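Local structure of beta-galacturonidase (Eisenbergiella tayi, 6NCW) at residues W43-S57 and Q111-D123. The protein hydrolyses beta-galacturonides as a glycoside hydrolase family 2 enzyme of a human gut bacterium, and may also have beta-glucuronidase activity. Sequence-based numbering, arbitrary orientation.
Sequences WENYPDTVSYRGQAS and QLEVIADNSFGPD
The guanidinium of R53 lies flat on the ring of F120, planes 13° apart and centres 4.3 Å apart, a cation-pi stack. In its own plane, R53 NH1 donates to the backbone O of N118 (2.9 Å), while Q133 and S134 take further N-H groups and fix its rotation. A bend at chi3 turns the R53 chain over the ring. N118 swings its amide between its own backbone N and carbonyl carbon (chi1 69°), to the edge of the W43 ring, where OD1 lies near the ring plane, 3.4 Å from W43 CZ2, with the two planes 70° apart. That OD1 accepts a nearly straight bond from G54 N (2.9 Å), answered by N118 N to G54 O. W43 NE1, pointing in its ring plane, holds Y52 O, and W43 CZ3 rests on A116 CB (3.9 Å). D117 OD1 closes an Asx turn, gripped by both S119 N and S119 OG; its OD2 reaches Q55 NE2 through a water. A56 N donates to A116 O (2.8 Å) and A116 N to A56 O, an antiparallel hydrogen-bonded pair. Strands 55-63 and 109-117 are central neighbours in the N-terminal beta-sandwich typical of family 2 glycosidases; the side chain of F120 lies about 11 Å from those of D131 and R337, which bind galacturonate.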
loop_
_atom_site.group_PDB
_atom_site.type_symbol
_atom_site.label_atom_id
_atom_site.label_comp_id
_atom_site.label_asym_id
_atom_site.label_seq_id
_atom_site.Cartn_x
_atom_site.Cartn_y
_atom_site.Cartn_z
ATOM N N TRP A 43 -4.612 13.464 23.298
ATOM C CA TRP A 43 -3.159 13.422 23.372
ATOM C C TRP A 43 -2.567 12.236 22.626
ATOM O O TRP A 43 -1.356 12.222 22.396
ATOM C CB TRP A 43 -2.678 13.431 24.823
ATOM C CG TRP A 43 -2.990 12.221 25.628
ATOM C CD1 TRP A 43 -2.640 10.915 25.352
ATOM C CD2 TRP A 43 -3.694 12.197 26.865
ATOM N NE1 TRP A 43 -3.093 10.089 26.353
ATOM C CE2 TRP A 43 -3.743 10.847 27.295
ATOM C CE3 TRP A 43 -4.310 13.189 27.655
ATOM C CZ2 TRP A 43 -4.381 10.458 28.487
ATOM C CZ3 TRP A 43 -4.941 12.803 28.837
ATOM C CH2 TRP A 43 -4.972 11.443 29.238
ATOM N N GLU A 44 -3.381 11.261 22.212
ATOM C CA GLU A 44 -2.855 10.192 21.367
ATOM C C GLU A 44 -2.415 10.714 20.007
ATOM O O GLU A 44 -1.678 10.029 19.297
ATOM C CB GLU A 44 -3.888 9.075 21.191
ATOM C CG GLU A 44 -4.035 8.192 22.425
ATOM C CD GLU A 44 -5.085 8.711 23.404
ATOM O OE1 GLU A 44 -5.491 9.902 23.309
ATOM O OE2 GLU A 44 -5.521 7.915 24.267
ATOM N N ASN A 45 -2.827 11.914 19.646
ATOM C CA ASN A 45 -2.379 12.575 18.436
ATOM C C ASN A 45 -1.162 13.463 18.660
ATOM O O ASN A 45 -0.633 14.001 17.679
ATOM C CB ASN A 45 -3.542 13.393 17.868
ATOM C CG ASN A 45 -4.771 12.534 17.652
ATOM O OD1 ASN A 45 -5.871 12.889 18.066
ATOM N ND2 ASN A 45 -4.569 11.351 17.034
ATOM N N TYR A 46 -0.707 13.642 19.932
ATOM C CA TYR A 46 0.532 14.417 20.037
ATOM C C TYR A 46 1.720 13.468 19.958
ATOM O O TYR A 46 1.673 12.376 20.532
ATOM C CB TYR A 46 0.618 15.208 21.352
ATOM C CG TYR A 46 -0.652 15.858 21.844
ATOM C CD1 TYR A 46 -0.809 16.128 23.199
ATOM C CD2 TYR A 46 -1.686 16.234 20.971
ATOM C CE1 TYR A 46 -1.955 16.720 23.684
ATOM C CE2 TYR A 46 -2.857 16.845 21.455
ATOM C CZ TYR A 46 -2.970 17.084 22.818
ATOM O OH TYR A 46 -4.096 17.676 23.350
ATOM N N PRO A 47 2.783 13.854 19.247
ATOM C CA PRO A 47 3.902 12.921 19.033
ATOM C C PRO A 47 4.403 12.174 20.273
ATOM O O PRO A 47 4.649 10.968 20.178
ATOM C CB PRO A 47 4.968 13.847 18.438
ATOM C CG PRO A 47 4.160 14.769 17.591
ATOM C CD PRO A 47 2.927 15.068 18.423
ATOM N N ASP A 48 4.541 12.823 21.431
ATOM C CA ASP A 48 5.170 12.176 22.581
ATOM C C ASP A 48 4.204 11.342 23.416
ATOM O O ASP A 48 4.641 10.666 24.354
ATOM C CB ASP A 48 5.854 13.228 23.467
ATOM C CG ASP A 48 6.876 14.043 22.695
ATOM O OD1 ASP A 48 7.871 13.450 22.237
ATOM O OD2 ASP A 48 6.664 15.256 22.500
ATOM N N THR A 49 2.913 11.354 23.093
ATOM C CA THR A 49 1.935 10.617 23.875
ATOM C C THR A 49 1.030 9.755 22.982
ATOM O O THR A 49 -0.056 9.360 23.400
ATOM C CB THR A 49 1.132 11.593 24.743
ATOM O OG1 THR A 49 0.775 12.749 23.981
ATOM C CG2 THR A 49 1.972 12.083 25.933
ATOM N N VAL A 50 1.482 9.408 21.774
ATOM C CA VAL A 50 0.699 8.521 20.900
ATOM C C VAL A 50 0.257 7.230 21.600
ATOM O O VAL A 50 -0.821 6.701 21.305
ATOM C CB VAL A 50 1.485 8.222 19.612
ATOM C CG1 VAL A 50 1.700 9.509 18.823
ATOM C CG2 VAL A 50 2.840 7.534 19.932
ATOM N N SER A 51 1.034 6.729 22.565
ATOM C CA SER A 51 0.684 5.506 23.295
ATOM C C SER A 51 0.395 5.724 24.786
ATOM O O SER A 51 0.377 4.751 25.542
ATOM C CB SER A 51 1.795 4.465 23.169
ATOM O OG SER A 51 1.957 4.038 21.828
ATOM N N TYR A 52 0.150 6.954 25.234
ATOM C CA TYR A 52 0.064 7.213 26.673
ATOM C C TYR A 52 -1.333 6.903 27.227
ATOM O O TYR A 52 -2.338 7.478 26.782
ATOM C CB TYR A 52 0.435 8.663 26.980
ATOM C CG TYR A 52 0.374 8.967 28.452
ATOM C CD1 TYR A 52 1.335 8.455 29.316
ATOM C CD2 TYR A 52 -0.643 9.740 28.984
ATOM C CE1 TYR A 52 1.296 8.705 30.664
ATOM C CE2 TYR A 52 -0.694 9.992 30.356
ATOM C CZ TYR A 52 0.282 9.464 31.183
ATOM O OH TYR A 52 0.264 9.697 32.540
ATOM N N ARG A 53 -1.391 6.025 28.229
ATOM C CA ARG A 53 -2.607 5.799 29.011
ATOM C C ARG A 53 -2.314 6.113 30.472
ATOM O O ARG A 53 -1.366 5.565 31.049
ATOM C CB ARG A 53 -3.133 4.362 28.875
ATOM C CG ARG A 53 -4.450 4.209 29.633
ATOM C CD ARG A 53 -5.403 3.188 29.072
ATOM N NE ARG A 53 -5.362 3.047 27.609
ATOM C CZ ARG A 53 -6.259 3.553 26.762
ATOM N NH1 ARG A 53 -7.281 4.279 27.199
ATOM N NH2 ARG A 53 -6.133 3.327 25.463
ATOM N N GLY A 54 -3.112 6.996 31.056
ATOM C CA GLY A 54 -2.824 7.516 32.384
ATOM C C GLY A 54 -3.511 8.857 32.585
ATOM O O GLY A 54 -4.463 9.185 31.887
ATOM N N GLN A 55 -2.997 9.612 33.553
ATOM C CA GLN A 55 -3.419 10.981 33.823
ATOM C C GLN A 55 -2.513 11.986 33.128
ATOM O O GLN A 55 -1.309 11.764 32.970
ATOM C CB GLN A 55 -3.377 11.294 35.322
ATOM C CG GLN A 55 -4.221 10.408 36.211
ATOM C CD GLN A 55 -4.008 10.757 37.667
ATOM O OE1 GLN A 55 -2.868 10.883 38.114
ATOM N NE2 GLN A 55 -5.096 10.943 38.408
ATOM N N ALA A 56 -3.091 13.129 32.778
ATOM C CA ALA A 56 -2.306 14.243 32.274
ATOM C C ALA A 56 -2.981 15.539 32.702
ATOM O O ALA A 56 -4.164 15.554 33.036
ATOM C CB ALA A 56 -2.152 14.173 30.756
ATOM N N SER A 57 -2.222 16.632 32.706
ATOM C CA SER A 57 -2.747 17.924 33.138
ATOM C C SER A 57 -2.799 18.913 31.978
ATOM O O SER A 57 -1.812 19.085 31.256
ATOM C CB SER A 57 -1.911 18.506 34.283
ATOM O OG SER A 57 -1.813 19.915 34.158
ATOM N N GLN A 111 -6.264 30.663 37.455
ATOM C CA GLN A 111 -5.619 29.495 36.867
ATOM C C GLN A 111 -6.644 28.375 36.748
ATOM O O GLN A 111 -7.257 27.985 37.748
ATOM C CB GLN A 111 -4.429 29.033 37.702
ATOM C CG GLN A 111 -3.180 29.883 37.511
ATOM C CD GLN A 111 -3.319 31.249 38.159
ATOM O OE1 GLN A 111 -3.904 31.382 39.248
ATOM N NE2 GLN A 111 -2.800 32.280 37.489
ATOM N N LEU A 112 -6.834 27.876 35.529
ATOM C CA LEU A 112 -7.675 26.716 35.256
ATOM C C LEU A 112 -6.786 25.517 34.959
ATOM O O LEU A 112 -5.877 25.601 34.120
ATOM C CB LEU A 112 -8.605 26.973 34.073
ATOM C CG LEU A 112 -9.507 25.798 33.678
ATOM C CD1 LEU A 112 -10.369 25.335 34.847
ATOM C CD2 LEU A 112 -10.379 26.193 32.496
ATOM N N GLU A 113 -7.036 24.412 35.644
ATOM C CA GLU A 113 -6.301 23.183 35.390
ATOM C C GLU A 113 -7.289 22.035 35.336
ATOM O O GLU A 113 -8.140 21.909 36.221
ATOM C CB GLU A 113 -5.236 22.907 36.452
ATOM C CG GLU A 113 -4.511 21.571 36.251
ATOM C CD GLU A 113 -3.395 21.340 37.256
ATOM O OE1 GLU A 113 -3.504 21.854 38.399
ATOM O OE2 GLU A 113 -2.404 20.646 36.902
ATOM N N VAL A 114 -7.186 21.219 34.291
ATOM C CA VAL A 114 -8.017 20.037 34.123
ATOM C C VAL A 114 -7.102 18.821 34.143
ATOM O O VAL A 114 -6.140 18.747 33.368
ATOM C CB VAL A 114 -8.825 20.092 32.820
ATOM C CG1 VAL A 114 -9.736 18.879 32.707
ATOM C CG2 VAL A 114 -9.617 21.372 32.762
ATOM N N ILE A 115 -7.381 17.889 35.047
ATOM C CA ILE A 115 -6.702 16.598 35.064
ATOM C C ILE A 115 -7.587 15.644 34.266
ATOM O O ILE A 115 -8.724 15.367 34.659
ATOM C CB ILE A 115 -6.472 16.080 36.490
ATOM C CG1 ILE A 115 -5.911 17.178 37.409
ATOM C CG2 ILE A 115 -5.551 14.863 36.470
ATOM C CD1 ILE A 115 -4.520 17.593 37.051
ATOM N N ALA A 116 -7.083 15.174 33.131
ATOM C CA ALA A 116 -7.781 14.203 32.298
ATOM C C ALA A 116 -7.131 12.845 32.463
ATOM O O ALA A 116 -5.905 12.743 32.565
ATOM C CB ALA A 116 -7.755 14.604 30.820
ATOM N N ASP A 117 -7.955 11.803 32.448
ATOM C CA ASP A 117 -7.513 10.449 32.729
ATOM C C ASP A 117 -8.252 9.486 31.805
ATOM O O ASP A 117 -9.482 9.510 31.761
ATOM C CB ASP A 117 -7.795 10.113 34.197
ATOM C CG ASP A 117 -7.250 8.772 34.605
ATOM O OD1 ASP A 117 -6.539 8.125 33.788
ATOM O OD2 ASP A 117 -7.527 8.366 35.752
ATOM N N ASN A 118 -7.505 8.655 31.065
ATOM C CA ASN A 118 -8.096 7.629 30.204
ATOM C C ASN A 118 -7.761 6.207 30.668
ATOM O O ASN A 118 -7.928 5.244 29.901
ATOM C CB ASN A 118 -7.690 7.852 28.733
ATOM C CG ASN A 118 -6.214 7.588 28.450
ATOM O OD1 ASN A 118 -5.409 7.347 29.354
ATOM N ND2 ASN A 118 -5.849 7.659 27.169
ATOM N N SER A 119 -7.306 6.059 31.912
ATOM C CA SER A 119 -6.995 4.749 32.475
ATOM C C SER A 119 -8.211 3.836 32.459
ATOM O O SER A 119 -9.350 4.274 32.649
ATOM C CB SER A 119 -6.516 4.877 33.926
ATOM O OG SER A 119 -5.334 5.653 34.024
ATOM N N PHE A 120 -7.957 2.546 32.259
ATOM C CA PHE A 120 -8.957 1.515 32.501
ATOM C C PHE A 120 -8.787 0.966 33.913
ATOM O O PHE A 120 -7.688 0.980 34.474
ATOM C CB PHE A 120 -8.821 0.361 31.501
ATOM C CG PHE A 120 -8.998 0.759 30.059
ATOM C CD1 PHE A 120 -10.044 1.566 29.661
ATOM C CD2 PHE A 120 -8.121 0.295 29.105
ATOM C CE1 PHE A 120 -10.201 1.897 28.324
ATOM C CE2 PHE A 120 -8.273 0.618 27.785
ATOM C CZ PHE A 120 -9.305 1.428 27.392
ATOM N N GLY A 121 -9.874 0.442 34.467
ATOM C CA GLY A 121 -9.839 -0.158 35.779
ATOM C C GLY A 121 -11.191 -0.137 36.464
ATOM O O GLY A 121 -12.203 0.252 35.876
ATOM N N PRO A 122 -11.222 -0.539 37.742
ATOM C CA PRO A 122 -12.513 -0.741 38.429
ATOM C C PRO A 122 -13.377 0.499 38.540
ATOM O O PRO A 122 -14.609 0.372 38.647
ATOM C CB PRO A 122 -12.091 -1.234 39.822
ATOM C CG PRO A 122 -10.716 -1.774 39.640
ATOM C CD PRO A 122 -10.078 -0.949 38.571
ATOM N N ASP A 123 -12.778 1.692 38.584
ATOM C CA ASP A 123 -13.579 2.908 38.703
ATOM C C ASP A 123 -14.376 3.197 37.439
ATOM O O ASP A 123 -15.341 3.967 37.494
ATOM C CB ASP A 123 -12.695 4.125 39.004
ATOM C CG ASP A 123 -11.916 3.992 40.307
ATOM O OD1 ASP A 123 -12.208 3.068 41.101
ATOM O OD2 ASP A 123 -11.013 4.828 40.536
HETATM O O HOH W 1 -8.107 10.362 37.439
#